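Local coordinates for protein YghZ aldo-keto reductase (Escherichia coli, PDB 3N6Q) that probably reduces aldehydes or ketones with a nicotinamide cofactor, as a TIM-barrel member of the aldo-keto reductase family, at residues N263-S266 and L267-L270. Sequence-based numbering, arbitrary orientation.
Sequences NLNS and LRLL
The guanidinium group of R268 folds back over the backbone of N265, giving a compact example of an i to i+3 pair on the outside of an alpha helix, in which the arginine's planar end lies over the backbone of its partner. R268 has a second conformer and touches a crystal neighbour, so this pose is one of at least two and may be partly a matter of lattice contacts. N265 CA sits over the centre of one guanidinium face, 3.5 Å above its plane. A bend in the arginine chain at chi3 (-108°) turns the planar end back towards the preceding turn, and on the way R268 CG passes 3.1 Å from L264 O. The amide of N265 stands beside the guanidinium with its plane turned 72° from it, and N265 OD1 comes to 3.0 Å from R268 NH1. The amide is set there by a first torsion with CG opposite the backbone N (chi1 -163°), which also leaves N265 ND2 3.9 Å from L269 CD1. An alanine here would remove the amide, and R268 NH1 would probably lose its close oxygen neighbour, leaving the guanidinium freer to swing away.

Beneath these side chains runs the regular i to i+4 ladder: R268 N donates to L264 O at 2.9 Å, and the amides of L267, L269 and L270 bond in the same way to the carbonyls of N263, N265 and S266. L267 CG and L270 CG each rest against the carbonyl oxygen four residues earlier.

The opposite flank of helix 261-276 faces protein. L270 packs on I328, H331 and I332 of helix 322-334, whose H331 carbonyl is hydrogen-bonded by S266 OG; N263 ND2 bonds to the carbonyl of G335, and L267 lies against L337. The two turns thus join helix 261-276 to the C-terminal helix and tail, at the periphery of the molecule, about 26 Å from centre to centre of contact and chain.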
ATOM      1  N   ASN B 263      36.101  -2.099 -43.517  1.00 31.90           N
ATOM      2  CA  ASN B 263      34.778  -2.300 -42.924  1.00 31.10           C
ATOM      3  C   ASN B 263      33.774  -2.725 -43.987  1.00 29.37           C
ATOM      4  O   ASN B 263      33.017  -3.680 -43.800  1.00 28.40           O
ATOM      5  CB  ASN B 263      34.233  -1.004 -42.304  1.00 29.55           C
ATOM      6  CG  ASN B 263      34.948  -0.575 -41.040  1.00 33.35           C
ATOM      7  OD1 ASN B 263      34.789   0.579 -40.652  1.00 33.76           O
ATOM      8  ND2 ASN B 263      35.670  -1.487 -40.352  1.00 28.24           N
ATOM      9  N   LEU B 264      33.711  -1.945 -45.062  1.00 28.36           N
ATOM     10  CA  LEU B 264      32.742  -2.161 -46.126  1.00 28.96           C
ATOM     11  C   LEU B 264      32.914  -3.501 -46.824  1.00 28.25           C
ATOM     12  O   LEU B 264      31.910  -4.131 -47.217  1.00 27.68           O
ATOM     13  CB  LEU B 264      32.807  -1.038 -47.172  1.00 29.82           C
ATOM     14  CG  LEU B 264      32.208   0.274 -46.644  1.00 32.49           C
ATOM     15  CD1 LEU B 264      32.670   1.485 -47.462  1.00 35.46           C
ATOM     16  CD2 LEU B 264      30.691   0.207 -46.580  1.00 37.29           C
ATOM     17  N   ASN B 265      34.175  -3.882 -47.041  1.00 26.05           N
ATOM     18  CA  ASN B 265      34.468  -5.173 -47.655  1.00 26.30           C
ATOM     19  C   ASN B 265      33.883  -6.322 -46.810  1.00 25.61           C
ATOM     20  O   ASN B 265      33.277  -7.287 -47.345  1.00 26.20           O
ATOM     21  CB  ASN B 265      35.973  -5.390 -47.813  1.00 26.29           C
ATOM     22  CG  ASN B 265      36.287  -6.507 -48.798  1.00 30.57           C
ATOM     23  OD1 ASN B 265      35.963  -6.404 -49.987  1.00 37.79           O
ATOM     24  ND2 ASN B 265      36.901  -7.570 -48.310  1.00 30.34           N
ATOM     25  N   SER B 266      34.129  -6.272 -45.506  1.00 25.67           N
ATOM     26  CA  SER B 266      33.554  -7.284 -44.637  1.00 25.61           C
ATOM     27  C   SER B 266      32.043  -7.222 -44.578  1.00 25.68           C
ATOM     28  O   SER B 266      31.408  -8.256 -44.513  1.00 24.07           O
ATOM     29  CB  SER B 266      34.141  -7.230 -43.238  1.00 26.64           C
ATOM     30  OG  SER B 266      35.425  -7.843 -43.249  1.00 32.16           O
ATOM     31  N   LEU B 267      31.440  -6.033 -44.554  1.00 22.65           N
ATOM     32  CA  LEU B 267      29.966  -5.989 -44.587  1.00 23.57           C
ATOM     33  C   LEU B 267      29.377  -6.579 -45.881  1.00 22.94           C
ATOM     34  O   LEU B 267      28.308  -7.221 -45.846  1.00 18.98           O
ATOM     35  CB  LEU B 267      29.419  -4.571 -44.394  1.00 24.33           C
ATOM     36  CG  LEU B 267      29.695  -3.992 -43.010  1.00 23.94           C
ATOM     37  CD1 LEU B 267      29.508  -2.480 -43.121  1.00 24.22           C
ATOM     38  CD2 LEU B 267      28.670  -4.627 -42.011  1.00 25.05           C
ATOM     39  N   ARG B 268      30.074  -6.342 -47.004  1.00 21.82           N
ATOM     40  CA  ARG B 268      29.719  -6.948 -48.271  0.50 21.62           C
ATOM     41  C   ARG B 268      29.767  -8.480 -48.185  1.00 20.06           C
ATOM     42  O   ARG B 268      28.864  -9.134 -48.645  1.00 19.51           O
ATOM     43  CB  ARG B 268      30.593  -6.410 -49.421  0.50 23.19           C
ATOM     44  CG  ARG B 268      30.340  -4.920 -49.797  0.50 28.06           C
ATOM     45  CD  ARG B 268      31.253  -4.375 -50.940  0.50 32.46           C
ATOM     46  NE  ARG B 268      32.298  -3.432 -50.503  0.50 34.64           N
ATOM     47  CZ  ARG B 268      33.597  -3.590 -50.749  0.50 32.24           C
ATOM     48  NH1 ARG B 268      34.017  -4.668 -51.402  0.50 28.21           N
ATOM     49  NH2 ARG B 268      34.488  -2.693 -50.313  0.50 33.45           N
ATOM     50  N   LEU B 269      30.793  -9.031 -47.575  1.00 19.83           N
ATOM     51  CA  LEU B 269      30.913 -10.498 -47.484  1.00 20.52           C
ATOM     52  C   LEU B 269      29.870 -11.071 -46.504  1.00 21.00           C
ATOM     53  O   LEU B 269      29.256 -12.123 -46.749  1.00 20.74           O
ATOM     54  CB  LEU B 269      32.312 -10.863 -47.014  1.00 20.81           C
ATOM     55  CG  LEU B 269      33.412 -10.679 -48.075  1.00 22.78           C
ATOM     56  CD1 LEU B 269      34.804 -10.723 -47.360  1.00 28.83           C
ATOM     57  CD2 LEU B 269      33.269 -11.784 -49.123  1.00 24.30           C
ATOM     58  N   LEU B 270      29.589 -10.328 -45.442  1.00 18.72           N
ATOM     59  CA  LEU B 270      28.458 -10.733 -44.591  1.00 17.16           C
ATOM     60  C   LEU B 270      27.113 -10.731 -45.333  1.00 16.58           C
ATOM     61  O   LEU B 270      26.295 -11.672 -45.140  1.00 16.96           O
ATOM     62  CB  LEU B 270      28.397  -9.879 -43.314  1.00 16.40           C
ATOM     63  CG  LEU B 270      29.538 -10.150 -42.320  1.00 19.47           C
ATOM     64  CD1 LEU B 270      29.569  -8.932 -41.342  1.00 22.40           C
ATOM     65  CD2 LEU B 270      29.230 -11.474 -41.584  1.00 21.71           C
TER